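Local coordinates for protein methyltransferase (Pectobacterium atrosepticum SCRI1043, PDB 2P7I) that is probably an S-adenosylmethionine-dependent methyltransferase of the type 12 family, transferring a methyl group to an acceptor, at residues K124-G135 with L242-Q250; L139-R149 with C175-E183. All coordinates share one frame; numbering follows the deposited sequence. Where two conformers were deposited one is given.

Contact 1 (K124-G135 with L242-Q250); sequences KRINDDWLAEGG and LLCEKGINQ. With NA (sodium ion), chain F.
The Asn127 amide pairs with both backbone polar atoms of Gly247, its partners close to the amide plane. OD1 of Asn127 accepts from Gly247 N at 2.8 Å, in the carbonyl plane and on a lone pair, while ND2 donates to Gly247 O. Asparagine suits the place because its side chain offers the same donor and acceptor as a peptide; the second hydrogen of ND2 goes to Asp128 OD1 and fixes the flip. The other oxygen, Asp128 OD2, takes Asn249 ND2 at 2.9 Å on the syn side but tilted well out of the carboxylate plane. This leaves Asn249 OD1 to bind the sodium ion at 2.3 Å, joined by Gln250 O and two waters. Lys246, extended from a CG anti to its backbone N (chi1 178°), sets CB against Leu131 CD1 and runs CG, CD and CE past Asn127 O, and NZ makes a long salt bridge of 3.7 Å with Glu133 OE2. A water links Gly135 O to Lys246 N. The C-terminal tail leaving strand 237-245 is tied to the end of helix 119-130, where Leu131 also packs on Ile107 of strand 104-110 and Arg103 bonds Asp128 O.

Contact 2 (L139-R149 with C175-E183); sequences LVCPNANAVSR and CTYALDTLE
Leu139 and Leu182 reach toward each other tip to tip, CD2 of Leu139 lying 3.8 Å from CD1 of Leu182, apolar chains suited to the buried interface of sheet and helix. Two residues on, the slim Cys141 sets its SG 3.8 Å from CD2 of Tyr177, an oblique sulfur-aromatic contact, and also against Leu182 CD1, which sits over the centre of one ring face. The hydroxyl of Tyr177 is held by Asp185. At Pro142, whose carbonyl cannot bond the acceptor Tyr177 O, a water bridges Pro142 O to Tyr177 N. Asn143 places CG anti to its backbone N (chi1 -178°), from where OD1 closes an Asx turn by accepting Asn145 N from above its carbonyl plane, while ND2 bonds the carbonyl of Asp235; a water joins the same OD1 to Leu179 N at the start of helix 179-188. Ala144 gives the direct bond, N to Tyr177 O at 2.8 Å, and its small CB lets Thr176 CG2 and Ala178 CB come close. Asn145 touches Ala178 CB with ND2, which bonds Asp235. Finally Arg149 takes Thr176 CG2 over one guanidinium face, offset toward the rim, its charge paired with Glu168. Strand 135-142 thus receives helix 179-188 on one face, while its edges bond strands 104-110 and 237-245 within the Rossmann-like methyltransferase sheet.

The contacts are joined through neighbouring antiparallel strands, 237-245 in contact 1 and 135-142 in contact 2: Leu242 N lies 2.9 Å from Leu139 O, a probable hydrogen bond, and Leu242 CD1 packs on the backbone of Leu182 and Glu183. Their centres nonetheless stand about 22 Å apart. Contact 2 is buried, nearer the chain centre, and combines apolar packing of leucine, cysteine, tyrosine and alanine with a polar loop of asparagine, threonine and arginine. Contact 1 lies toward the surface, where amides, charged groups and a metal ion do most of the work. Helices 119-130 and 179-188 cover the same face of the sheet, and contact 2 is nested within the loop that contact 1 closes.

Contact 1 (K124-G135 with L242-Q250)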
ATOM      1  N   LYS B 124      -8.276  21.268  20.455  1.00 21.87           N
ATOM      2  CA  LYS B 124      -9.260  22.348  20.418  1.00 24.78           C
ATOM      3  C   LYS B 124      -8.675  23.656  20.993  1.00 25.96           C
ATOM      4  O   LYS B 124      -8.896  24.726  20.450  1.00 28.46           O
ATOM      5  CB  LYS B 124     -10.550  21.921  21.120  1.00 24.64           C
ATOM      6  CG  LYS B 124     -11.644  22.947  21.042  1.00 21.89           C
ATOM      7  CD  LYS B 124     -12.963  22.555  21.748  1.00 25.20           C
ATOM      8  CE  LYS B 124     -14.046  23.572  21.492  1.00 28.92           C
ATOM      9  NZ  LYS B 124     -15.277  23.164  22.227  1.00 26.98           N
ATOM     10  N   ARG B 125      -7.912  23.575  22.075  1.00 25.83           N
ATOM     11  CA  ARG B 125      -7.204  24.749  22.567  1.00 26.02           C
ATOM     12  C   ARG B 125      -6.249  25.263  21.508  1.00 25.24           C
ATOM     13  O   ARG B 125      -6.137  26.470  21.266  1.00 25.92           O
ATOM     14  CB  ARG B 125      -6.390  24.431  23.805  1.00 28.24           C
ATOM     15  CG  ARG B 125      -7.165  24.219  25.059  1.00 34.79           C
ATOM     16  CD  ARG B 125      -6.351  24.694  26.272  1.00 34.55           C
ATOM     17  NE  ARG B 125      -6.340  26.152  26.321  1.00 37.67           N
ATOM     18  CZ  ARG B 125      -5.733  26.867  27.261  1.00 40.41           C
ATOM     19  NH1 ARG B 125      -5.074  26.271  28.244  1.00 34.87           N
ATOM     20  NH2 ARG B 125      -5.771  28.189  27.210  1.00 38.64           N
ATOM     21  N   ILE B 126      -5.566  24.343  20.841  1.00 25.49           N
ATOM     22  CA  ILE B 126      -4.627  24.738  19.822  1.00 25.04           C
ATOM     23  C   ILE B 126      -5.387  25.490  18.726  1.00 27.74           C
ATOM     24  O   ILE B 126      -4.947  26.551  18.278  1.00 28.43           O
ATOM     25  CB  ILE B 126      -3.891  23.543  19.232  1.00 29.24           C
ATOM     26  CG1 ILE B 126      -2.928  22.948  20.248  1.00 27.11           C
ATOM     27  CG2 ILE B 126      -3.145  23.935  17.979  1.00 25.30           C
ATOM     28  CD1 ILE B 126      -2.296  21.589  19.738  1.00 25.32           C
ATOM     29  N   ASN B 127      -6.540  24.967  18.312  1.00 26.08           N
ATOM     30  CA  ASN B 127      -7.290  25.589  17.245  1.00 25.75           C
ATOM     31  C   ASN B 127      -7.826  26.936  17.680  1.00 27.37           C
ATOM     32  O   ASN B 127      -7.674  27.931  16.968  1.00 27.12           O
ATOM     33  CB  ASN B 127      -8.469  24.710  16.827  1.00 23.24           C
ATOM     34  CG  ASN B 127      -9.163  25.225  15.578  1.00 27.34           C
ATOM     35  OD1 ASN B 127      -8.660  25.044  14.478  1.00 31.21           O
ATOM     36  ND2 ASN B 127     -10.296  25.917  15.753  1.00 28.42           N
ATOM     37  N   ASP B 128      -8.456  26.965  18.857  1.00 27.45           N
ATOM     38  CA  ASP B 128      -9.248  28.103  19.270  1.00 27.91           C
ATOM     39  C   ASP B 128      -8.472  29.207  19.969  1.00 27.44           C
ATOM     40  O   ASP B 128      -8.833  30.379  19.887  1.00 26.58           O
ATOM     41  CB  ASP B 128     -10.361  27.648  20.220  1.00 24.27           C
ATOM     42  CG  ASP B 128     -11.416  26.800  19.550  1.00 28.08           C
ATOM     43  OD1 ASP B 128     -11.320  26.508  18.353  1.00 35.51           O
ATOM     44  OD2 ASP B 128     -12.354  26.424  20.253  1.00 30.13           O
ATOM     45  N   ASP B 129      -7.444  28.833  20.717  1.00 26.25           N
ATOM     46  CA  ASP B 129      -6.721  29.778  21.575  1.00 27.39           C
ATOM     47  C   ASP B 129      -5.340  30.135  21.042  1.00 27.43           C
ATOM     48  O   ASP B 129      -4.877  31.266  21.211  1.00 26.21           O
ATOM     49  CB  ASP B 129      -6.554  29.159  22.940  1.00 25.78           C
ATOM     50  CG  ASP B 129      -7.854  29.028  23.680  1.00 33.57           C
ATOM     51  OD1 ASP B 129      -8.840  29.643  23.238  1.00 33.44           O
ATOM     52  OD2 ASP B 129      -7.871  28.314  24.703  1.00 34.09           O
ATOM     53  N   TRP B 130      -4.675  29.190  20.394  1.00 27.82           N
ATOM     54  CA  TRP B 130      -3.241  29.353  20.155  1.00 26.12           C
ATOM     55  C   TRP B 130      -2.791  29.552  18.721  1.00 26.72           C
ATOM     56  O   TRP B 130      -1.821  30.268  18.518  1.00 25.30           O
ATOM     57  CB  TRP B 130      -2.463  28.212  20.816  1.00 28.12           C
ATOM     58  CG  TRP B 130      -2.635  28.174  22.317  1.00 26.37           C
ATOM     59  CD1 TRP B 130      -2.898  29.211  23.141  1.00 31.61           C
ATOM     60  CD2 TRP B 130      -2.528  27.011  23.142  1.00 24.62           C
ATOM     61  NE1 TRP B 130      -2.956  28.775  24.449  1.00 28.47           N
ATOM     62  CE2 TRP B 130      -2.715  27.426  24.472  1.00 28.30           C
ATOM     63  CE3 TRP B 130      -2.229  25.666  22.887  1.00 28.63           C
ATOM     64  CZ2 TRP B 130      -2.675  26.538  25.531  1.00 28.22           C
ATOM     65  CZ3 TRP B 130      -2.163  24.791  23.928  1.00 27.15           C
ATOM     66  CH2 TRP B 130      -2.375  25.233  25.251  1.00 26.01           C
ATOM     67  N   LEU B 131      -3.465  28.974  17.728  1.00 26.15           N
ATOM     68  CA  LEU B 131      -3.034  29.193  16.352  1.00 27.84           C
ATOM     69  C   LEU B 131      -3.295  30.632  15.918  1.00 26.79           C
ATOM     70  O   LEU B 131      -4.395  31.139  16.050  1.00 28.59           O
ATOM     71  CB  LEU B 131      -3.737  28.261  15.358  1.00 26.31           C
ATOM     72  CG  LEU B 131      -3.191  26.856  15.167  1.00 28.08           C
ATOM     73  CD1 LEU B 131      -4.175  26.054  14.300  1.00 23.89           C
ATOM     74  CD2 LEU B 131      -1.802  26.860  14.533  1.00 26.55           C
ATOM     75  N   ALA B 132      -2.274  31.278  15.385  1.00 26.19           N
ATOM     76  CA  ALA B 132      -2.469  32.553  14.734  1.00 25.80           C
ATOM     77  C   ALA B 132      -3.287  32.365  13.465  1.00 29.43           C
ATOM     78  O   ALA B 132      -3.434  31.263  12.955  1.00 29.49           O
ATOM     79  CB  ALA B 132      -1.123  33.209  14.435  1.00 24.13           C
ATOM     80  N   GLU B 133      -3.814  33.454  12.931  1.00 31.89           N
ATOM     81  CA  GLU B 133      -4.395  33.381  11.597  1.00 32.53           C
ATOM     82  C   GLU B 133      -3.289  33.004  10.621  1.00 31.91           C
ATOM     83  O   GLU B 133      -2.184  33.588  10.640  1.00 32.97           O
ATOM     84  CB  GLU B 133      -5.047  34.718  11.206  1.00 36.12           C
ATOM     85  CG  GLU B 133      -6.235  35.126  12.138  1.00 38.05           C
ATOM     86  CD  GLU B 133      -7.383  34.102  12.143  1.00 49.99           C
ATOM     87  OE1 GLU B 133      -7.599  33.462  11.082  1.00 59.35           O
ATOM     88  OE2 GLU B 133      -8.071  33.943  13.190  1.00 52.14           O
ATOM     89  N   GLY B 134      -3.565  32.004   9.787  1.00 31.63           N
ATOM     90  CA  GLY B 134      -2.573  31.455   8.864  1.00 31.23           C
ATOM     91  C   GLY B 134      -1.603  30.487   9.507  1.00 28.26           C
ATOM     92  O   GLY B 134      -0.747  29.937   8.836  1.00 31.10           O
ATOM     93  N   GLY B 135      -1.720  30.306  10.819  1.00 29.09           N
ATOM     94  CA  GLY B 135      -0.794  29.469  11.558  1.00 28.07           C
ATOM     95  C   GLY B 135      -0.989  27.990  11.256  1.00 28.73           C
ATOM     96  O   GLY B 135      -2.052  27.567  10.819  1.00 27.31           O
ATOM     97  N   LEU B 242       0.224  14.944  10.448  1.00 26.87           N
ATOM     98  CA  LEU B 242      -0.794  15.817   9.938  1.00 24.10           C
ATOM     99  C   LEU B 242      -0.402  17.308  10.036  1.00 25.93           C
ATOM    100  O   LEU B 242      -0.061  17.798  11.091  1.00 22.83           O
ATOM    101  CB  LEU B 242      -2.131  15.606  10.671  1.00 25.86           C
ATOM    102  CG  LEU B 242      -2.810  14.223  10.647  1.00 27.12           C
ATOM    103  CD1 LEU B 242      -4.238  14.430  11.314  1.00 24.43           C
ATOM    104  CD2 LEU B 242      -2.953  13.703   9.262  1.00 30.28           C
ATOM    105  N   LEU B 243      -0.487  18.007   8.918  1.00 25.67           N
ATOM    106  CA  LEU B 243      -0.358  19.464   8.883  1.00 27.12           C
ATOM    107  C   LEU B 243      -1.737  20.025   8.963  1.00 27.07           C
ATOM    108  O   LEU B 243      -2.606  19.745   8.123  1.00 26.56           O
ATOM    109  CB  LEU B 243       0.288  19.956   7.580  1.00 28.75           C
ATOM    110  CG  LEU B 243       0.626  21.468   7.564  1.00 29.14           C
ATOM    111  CD1 LEU B 243       1.831  21.742   8.521  1.00 24.08           C
ATOM    112  CD2 LEU B 243       0.937  21.905   6.140  1.00 33.38           C
ATOM    113  N   CYS B 244      -1.981  20.842   9.965  1.00 26.08           N
ATOM    114  CA  CYS B 244      -3.310  21.364  10.218  1.00 26.05           C
ATOM    115  C   CYS B 244      -3.307  22.886  10.278  1.00 26.91           C
ATOM    116  O   CYS B 244      -2.290  23.513  10.612  1.00 27.01           O
ATOM    117  CB  CYS B 244      -3.790  20.870  11.578  1.00 26.11           C
ATOM    118  SG  CYS B 244      -3.895  19.059  11.746  1.00 29.03           S
ATOM    119  N   GLU B 245      -4.443  23.457   9.936  1.00 28.46           N
ATOM    120  CA  GLU B 245      -4.686  24.901  10.019  1.00 25.24           C
ATOM    121  C   GLU B 245      -5.937  25.138  10.830  1.00 25.58           C
ATOM    122  O   GLU B 245      -6.689  24.201  11.154  1.00 26.01           O
ATOM    123  CB  GLU B 245      -4.774  25.514   8.623  1.00 28.68           C
ATOM    124  CG  GLU B 245      -3.374  25.491   8.011  1.00 33.13           C
ATOM    125  CD  GLU B 245      -3.311  25.932   6.556  1.00 42.67           C
ATOM    126  OE1 GLU B 245      -3.732  27.052   6.260  1.00 46.70           O
ATOM    127  OE2 GLU B 245      -2.800  25.163   5.717  1.00 65.24           O
ATOM    128  N   LYS B 246      -6.123  26.397  11.189  1.00 25.44           N
ATOM    129  CA  LYS B 246      -7.197  26.772  12.101  1.00 26.05           C
ATOM    130  C   LYS B 246      -8.546  26.700  11.401  1.00 27.25           C
ATOM    131  O   LYS B 246      -8.696  27.155  10.272  1.00 28.88           O
ATOM    132  CB  LYS B 246      -6.938  28.198  12.616  1.00 25.72           C
ATOM    133  CG  LYS B 246      -7.980  28.724  13.519  1.00 33.74           C
ATOM    134  CD  LYS B 246      -7.513  30.053  14.186  1.00 32.14           C
ATOM    135  CE  LYS B 246      -8.614  30.563  15.138  1.00 44.97           C
ATOM    136  NZ  LYS B 246      -8.147  31.655  16.094  1.00 46.17           N
ATOM    137  N   GLY B 247      -9.533  26.108  12.066  1.00 27.18           N
ATOM    138  CA  GLY B 247     -10.949  26.188  11.621  1.00 29.00           C
ATOM    139  C   GLY B 247     -11.760  27.161  12.485  1.00 33.48           C
ATOM    140  O   GLY B 247     -11.422  27.363  13.635  1.00 32.05           O
ATOM    141  N   ILE B 248     -12.821  27.776  11.947  1.00 37.89           N
ATOM    142  CA  ILE B 248     -13.588  28.758  12.746  1.00 40.32           C
ATOM    143  C   ILE B 248     -14.511  27.987  13.692  1.00 36.95           C
ATOM    144  O   ILE B 248     -15.183  27.084  13.282  1.00 38.90           O
ATOM    145  CB  ILE B 248     -14.391  29.812  11.909  1.00 42.47           C
ATOM    146  CG1 ILE B 248     -13.437  30.651  11.037  1.00 45.57           C
ATOM    147  CG2 ILE B 248     -15.189  30.772  12.847  1.00 41.05           C
ATOM    148  CD1 ILE B 248     -14.135  31.668  10.093  1.00 49.63           C
ATOM    149  N   ASN B 249     -14.441  28.295  14.974  1.00 35.67           N
ATOM    150  CA  ASN B 249     -15.329  27.715  15.954  1.00 31.92           C
ATOM    151  C   ASN B 249     -15.827  28.830  16.800  1.00 30.25           C
ATOM    152  O   ASN B 249     -15.024  29.601  17.303  1.00 31.36           O
ATOM    153  CB  ASN B 249     -14.583  26.746  16.871  1.00 30.47           C
ATOM    154  CG  ASN B 249     -15.475  26.179  17.935  1.00 30.47           C
ATOM    155  OD1 ASN B 249     -16.571  25.765  17.632  1.00 27.41           O
ATOM    156  ND2 ASN B 249     -15.041  26.191  19.185  1.00 28.27           N
ATOM    157  N   GLN B 250     -17.130  28.938  16.971  1.00 28.11           N
ATOM    158  CA  GLN B 250     -17.679  29.899  17.948  1.00 29.15           C
ATOM    159  C   GLN B 250     -18.512  29.255  19.045  1.00 29.59           C
ATOM    160  O   GLN B 250     -18.924  28.074  18.934  1.00 26.14           O
ATOM    161  CB  GLN B 250     -18.479  30.979  17.228  1.00 27.56           C
ATOM    162  CG  GLN B 250     -17.707  31.650  16.056  1.00 27.70           C
ATOM    163  CD  GLN B 250     -18.356  32.947  15.637  1.00 24.08           C
ATOM    164  OE1 GLN B 250     -18.535  33.838  16.455  1.00 26.31           O
ATOM    165  NE2 GLN B 250     -18.730  33.056  14.371  1.00 24.45           N
ATOM    166  OXT GLN B 250     -18.748  29.907  20.076  1.00 29.22           O
TER
HETATM  167 NA    NA F 250     -18.793  25.726  18.055  1.00 30.22          NA
HETATM  168  O   HOH W   1     -16.669  23.001  19.476  1.00 31.89           O
HETATM  169  O   HOH W   2      -6.515  30.522  17.484  1.00 43.02           O
HETATM  170  O   HOH W   3     -10.805  31.087  18.279  1.00 57.54           O
HETATM  171  O   HOH W   4      -1.203  28.719   6.490  1.00 39.63           O
HETATM  172  O   HOH W   5      -4.450  28.614  10.272  1.00 34.68           O
HETATM  173  O   HOH W   6     -18.862  27.087  15.528  1.00 32.12           O
HETATM  174  O   HOH W   7     -18.743  23.938  16.503  1.00 29.59           O

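Contact 2 (L139-R149 with C175-E183)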
ATOM      1  N   LEU B 139       1.496  18.181  13.712  1.00 25.24           N
ATOM      2  CA  LEU B 139       0.991  17.120  14.571  1.00 24.83           C
ATOM      3  C   LEU B 139       1.581  15.767  14.199  1.00 25.39           C
ATOM      4  O   LEU B 139       1.304  15.241  13.151  1.00 28.97           O
ATOM      5  CB  LEU B 139      -0.557  17.042  14.486  1.00 25.57           C
ATOM      6  CG  LEU B 139      -1.247  15.950  15.294  1.00 26.61           C
ATOM      7  CD1 LEU B 139      -0.954  16.118  16.812  1.00 25.21           C
ATOM      8  CD2 LEU B 139      -2.778  16.017  15.052  1.00 24.23           C
ATOM      9  N   VAL B 140       2.406  15.217  15.078  1.00 24.18           N
ATOM     10  CA  VAL B 140       3.127  13.967  14.740  1.00 26.04           C
ATOM     11  C   VAL B 140       2.974  12.986  15.885  1.00 26.87           C
ATOM     12  O   VAL B 140       3.207  13.332  16.999  1.00 26.96           O
ATOM     13  CB  VAL B 140       4.622  14.195  14.411  1.00 28.28           C
ATOM     14  CG1 VAL B 140       5.319  12.878  14.094  1.00 30.04           C
ATOM     15  CG2 VAL B 140       4.789  15.164  13.240  1.00 25.68           C
ATOM     16  N   CYS B 141       2.606  11.740  15.566  1.00 28.50           N
ATOM     17  CA  CYS B 141       2.503  10.680  16.548  1.00 26.37           C
ATOM     18  C   CYS B 141       3.116   9.383  16.022  1.00 24.53           C
ATOM     19  O   CYS B 141       3.167   9.158  14.800  1.00 26.05           O
ATOM     20  CB  CYS B 141       1.030  10.406  16.834  1.00 26.30           C
ATOM     21  SG  CYS B 141       0.176  11.737  17.707  1.00 33.84           S
ATOM     22  N   PRO B 142       3.515   8.490  16.932  1.00 25.58           N
ATOM     23  CA  PRO B 142       3.937   7.153  16.538  1.00 27.10           C
ATOM     24  C   PRO B 142       2.785   6.416  15.842  1.00 27.74           C
ATOM     25  O   PRO B 142       1.637   6.539  16.221  1.00 30.87           O
ATOM     26  CB  PRO B 142       4.323   6.489  17.872  1.00 28.22           C
ATOM     27  CG  PRO B 142       4.323   7.442  18.809  1.00 27.29           C
ATOM     28  CD  PRO B 142       3.604   8.664  18.374  1.00 23.71           C
ATOM     29  N   ASN B 143       3.087   5.718  14.772  1.00 24.95           N
ATOM     30  CA  ASN B 143       2.085   5.087  13.944  1.00 26.47           C
ATOM     31  C   ASN B 143       1.824   3.641  14.294  1.00 27.53           C
ATOM     32  O   ASN B 143       2.736   2.799  14.258  1.00 24.52           O
ATOM     33  CB  ASN B 143       2.589   5.184  12.518  1.00 24.96           C
ATOM     34  CG  ASN B 143       1.660   4.612  11.506  1.00 26.21           C
ATOM     35  OD1 ASN B 143       0.437   4.512  11.732  1.00 27.52           O
ATOM     36  ND2 ASN B 143       2.205   4.295  10.340  1.00 25.38           N
ATOM     37  N   ALA B 144       0.563   3.336  14.528  1.00 24.53           N
ATOM     38  CA  ALA B 144       0.125   1.976  14.777  1.00 23.06           C
ATOM     39  C   ALA B 144       0.485   1.046  13.658  1.00 22.75           C
ATOM     40  O   ALA B 144       0.688  -0.152  13.875  1.00 21.84           O
ATOM     41  CB  ALA B 144      -1.387   1.952  15.006  1.00 22.73           C
ATOM     42  N   ASN B 145       0.412   1.539  12.414  1.00 25.40           N
ATOM     43  CA  ASN B 145       0.544   0.703  11.258  1.00 26.66           C
ATOM     44  C   ASN B 145       1.965   0.679  10.702  1.00 26.43           C
ATOM     45  O   ASN B 145       2.177   0.196   9.628  1.00 26.50           O
ATOM     46  CB  ASN B 145      -0.425   1.113  10.177  1.00 26.42           C
ATOM     47  CG  ASN B 145      -1.841   1.025  10.627  1.00 30.12           C
ATOM     48  OD1 ASN B 145      -2.134   0.369  11.620  1.00 25.99           O
ATOM     49  ND2 ASN B 145      -2.742   1.680   9.895  1.00 25.61           N
ATOM     50  N   ALA B 146       2.936   1.199  11.440  1.00 25.99           N
ATOM     51  CA  ALA B 146       4.314   1.101  11.019  1.00 26.94           C
ATOM     52  C   ALA B 146       4.683  -0.346  10.752  1.00 28.81           C
ATOM     53  O   ALA B 146       4.245  -1.251  11.480  1.00 25.78           O
ATOM     54  CB  ALA B 146       5.231   1.638  12.137  1.00 22.12           C
ATOM     55  N   VAL B 147       5.527  -0.571   9.748  1.00 27.13           N
ATOM     56  CA  VAL B 147       5.907  -1.923   9.373  1.00 25.79           C
ATOM     57  C   VAL B 147       6.460  -2.722  10.524  1.00 29.86           C
ATOM     58  O   VAL B 147       5.991  -3.825  10.778  1.00 30.93           O
ATOM     59  CB  VAL B 147       6.853  -1.975   8.165  1.00 27.77           C
ATOM     60  CG1 VAL B 147       7.421  -3.421   7.948  1.00 26.29           C
ATOM     61  CG2 VAL B 147       6.118  -1.550   6.958  1.00 30.52           C
ATOM     62  N   SER B 148       7.426  -2.158  11.217  1.00 24.38           N
ATOM     63  CA  SER B 148       8.026  -2.816  12.369  1.00 26.07           C
ATOM     64  C   SER B 148       6.978  -3.244  13.389  1.00 25.81           C
ATOM     65  O   SER B 148       7.042  -4.362  13.924  1.00 27.20           O
ATOM     66  CB  SER B 148       9.059  -1.891  13.000  1.00 31.13           C
ATOM     67  OG  SER B 148       8.459  -0.664  13.357  1.00 31.70           O
ATOM     68  N   ARG B 149       6.019  -2.374  13.668  1.00 26.23           N
ATOM     69  CA  ARG B 149       4.972  -2.656  14.634  1.00 25.87           C
ATOM     70  C   ARG B 149       4.033  -3.753  14.145  1.00 24.22           C
ATOM     71  O   ARG B 149       3.653  -4.641  14.906  1.00 25.89           O
ATOM     72  CB  ARG B 149       4.177  -1.409  14.963  1.00 25.88           C
ATOM     73  CG  ARG B 149       3.369  -1.587  16.237  1.00 27.05           C
ATOM     74  CD  ARG B 149       2.600  -0.357  16.573  1.00 29.06           C
ATOM     75  NE  ARG B 149       1.745  -0.570  17.739  1.00 24.86           N
ATOM     76  CZ  ARG B 149       2.165  -0.455  18.990  1.00 27.99           C
ATOM     77  NH1 ARG B 149       3.407  -0.128  19.245  1.00 28.90           N
ATOM     78  NH2 ARG B 149       1.321  -0.631  19.978  1.00 28.78           N
ATOM     79  N   CYS B 175      -3.073   5.898  23.831  1.00 28.13           N
ATOM     80  CA  CYS B 175      -3.591   5.603  22.490  0.50 27.03           C
ATOM     81  C   CYS B 175      -2.408   5.241  21.610  1.00 28.68           C
ATOM     82  O   CYS B 175      -1.273   5.688  21.875  1.00 28.47           O
ATOM     83  CB  CYS B 175      -4.295   6.852  21.962  0.50 27.27           C
ATOM     84  SG  CYS B 175      -5.091   6.754  20.311  0.50 25.36           S
ATOM     85  N   THR B 176      -2.683   4.533  20.530  1.00 27.34           N
ATOM     86  CA  THR B 176      -1.695   4.326  19.521  1.00 22.16           C
ATOM     87  C   THR B 176      -2.423   4.717  18.270  1.00 23.27           C
ATOM     88  O   THR B 176      -3.264   3.942  17.765  1.00 25.25           O
ATOM     89  CB  THR B 176      -1.259   2.878  19.439  1.00 24.27           C
ATOM     90  OG1 THR B 176      -0.816   2.427  20.741  1.00 23.10           O
ATOM     91  CG2 THR B 176      -0.022   2.725  18.481  1.00 23.17           C
ATOM     92  N   TYR B 177      -2.150   5.932  17.816  1.00 22.49           N
ATOM     93  CA  TYR B 177      -2.786   6.463  16.622  1.00 22.75           C
ATOM     94  C   TYR B 177      -2.365   5.808  15.343  1.00 27.80           C
ATOM     95  O   TYR B 177      -1.255   5.364  15.171  1.00 25.47           O
ATOM     96  CB  TYR B 177      -2.476   7.949  16.480  1.00 23.45           C
ATOM     97  CG  TYR B 177      -3.266   8.840  17.450  1.00 27.34           C
ATOM     98  CD1 TYR B 177      -4.615   9.079  17.256  1.00 26.12           C
ATOM     99  CD2 TYR B 177      -2.657   9.406  18.566  1.00 28.99           C
ATOM    100  CE1 TYR B 177      -5.340   9.900  18.128  1.00 24.02           C
ATOM    101  CE2 TYR B 177      -3.369  10.218  19.429  1.00 27.92           C
ATOM    102  CZ  TYR B 177      -4.694  10.472  19.199  1.00 28.70           C
ATOM    103  OH  TYR B 177      -5.413  11.275  20.035  1.00 25.03           O
ATOM    104  N   ALA B 178      -3.292   5.825  14.415  1.00 24.42           N
ATOM    105  CA  ALA B 178      -3.001   5.611  12.974  1.00 23.82           C
ATOM    106  C   ALA B 178      -3.592   6.837  12.262  1.00 22.56           C
ATOM    107  O   ALA B 178      -4.235   7.708  12.907  1.00 25.41           O
ATOM    108  CB  ALA B 178      -3.641   4.293  12.471  1.00 24.81           C
ATOM    109  N   LEU B 179      -3.424   6.921  10.957  1.00 25.84           N
ATOM    110  CA  LEU B 179      -3.938   8.085  10.224  1.00 28.76           C
ATOM    111  C   LEU B 179      -5.433   8.262  10.392  1.00 29.15           C
ATOM    112  O   LEU B 179      -5.946   9.396  10.421  1.00 27.34           O
ATOM    113  CB  LEU B 179      -3.517   8.021   8.772  1.00 28.98           C
ATOM    114  CG  LEU B 179      -2.059   8.412   8.463  1.00 30.28           C
ATOM    115  CD1 LEU B 179      -1.622   7.823   7.153  1.00 30.05           C
ATOM    116  CD2 LEU B 179      -1.922   9.918   8.412  1.00 23.82           C
ATOM    117  N   ASP B 180      -6.165   7.164  10.523  1.00 29.38           N
ATOM    118  CA  ASP B 180      -7.606   7.274  10.642  1.00 26.36           C
ATOM    119  C   ASP B 180      -8.052   7.941  11.948  1.00 25.08           C
ATOM    120  O   ASP B 180      -8.895   8.890  11.946  1.00 26.67           O
ATOM    121  CB  ASP B 180      -8.325   5.922  10.346  1.00 26.08           C
ATOM    122  CG  ASP B 180      -8.117   4.836  11.417  1.00 33.46           C
ATOM    123  OD1 ASP B 180      -6.977   4.631  11.885  1.00 31.19           O
ATOM    124  OD2 ASP B 180      -9.097   4.121  11.739  1.00 28.21           O
ATOM    125  N   THR B 181      -7.496   7.489  13.074  1.00 25.98           N
ATOM    126  CA  THR B 181      -7.919   7.982  14.349  1.00 23.70           C
ATOM    127  C   THR B 181      -7.292   9.343  14.652  1.00 24.95           C
ATOM    128  O   THR B 181      -7.875  10.175  15.330  1.00 24.79           O
ATOM    129  CB  THR B 181      -7.525   6.972  15.462  1.00 22.14           C
ATOM    130  OG1 THR B 181      -6.145   6.597  15.295  1.00 25.28           O
ATOM    131  CG2 THR B 181      -8.431   5.708  15.384  1.00 21.75           C
ATOM    132  N   LEU B 182      -6.073   9.563  14.183  1.00 24.74           N
ATOM    133  CA  LEU B 182      -5.449  10.886  14.312  1.00 25.31           C
ATOM    134  C   LEU B 182      -6.225  12.004  13.568  1.00 25.71           C
ATOM    135  O   LEU B 182      -6.521  13.020  14.150  1.00 24.14           O
ATOM    136  CB  LEU B 182      -3.969  10.820  13.880  1.00 24.05           C
ATOM    137  CG  LEU B 182      -3.100  12.052  14.235  1.00 25.59           C
ATOM    138  CD1 LEU B 182      -3.085  12.331  15.744  1.00 25.10           C
ATOM    139  CD2 LEU B 182      -1.619  11.889  13.696  1.00 25.38           C
ATOM    140  N   GLU B 183      -6.588  11.800  12.309  1.00 24.71           N
ATOM    141  CA  GLU B 183      -7.401  12.768  11.584  1.00 23.56           C
ATOM    142  C   GLU B 183      -8.763  12.924  12.232  1.00 25.24           C
ATOM    143  O   GLU B 183      -9.280  14.029  12.307  1.00 27.87           O
ATOM    144  CB  GLU B 183      -7.500  12.451  10.090  1.00 25.58           C
ATOM    145  CG  GLU B 183      -8.316  13.489   9.378  1.00 27.21           C
ATOM    146  CD  GLU B 183      -8.110  13.569   7.913  1.00 31.07           C
ATOM    147  OE1 GLU B 183      -7.261  12.840   7.365  1.00 29.43           O
ATOM    148  OE2 GLU B 183      -8.774  14.428   7.313  1.00 29.97           O
TER
HETATM  149  O   HOH W   8       0.248   7.223  18.524  1.00 25.14           O
HETATM  150  O   HOH W   9      -1.514   5.267   9.791  1.00 25.43           O
HETATM  151  O   HOH W  10      -5.809   2.078  10.433  1.00 37.22           O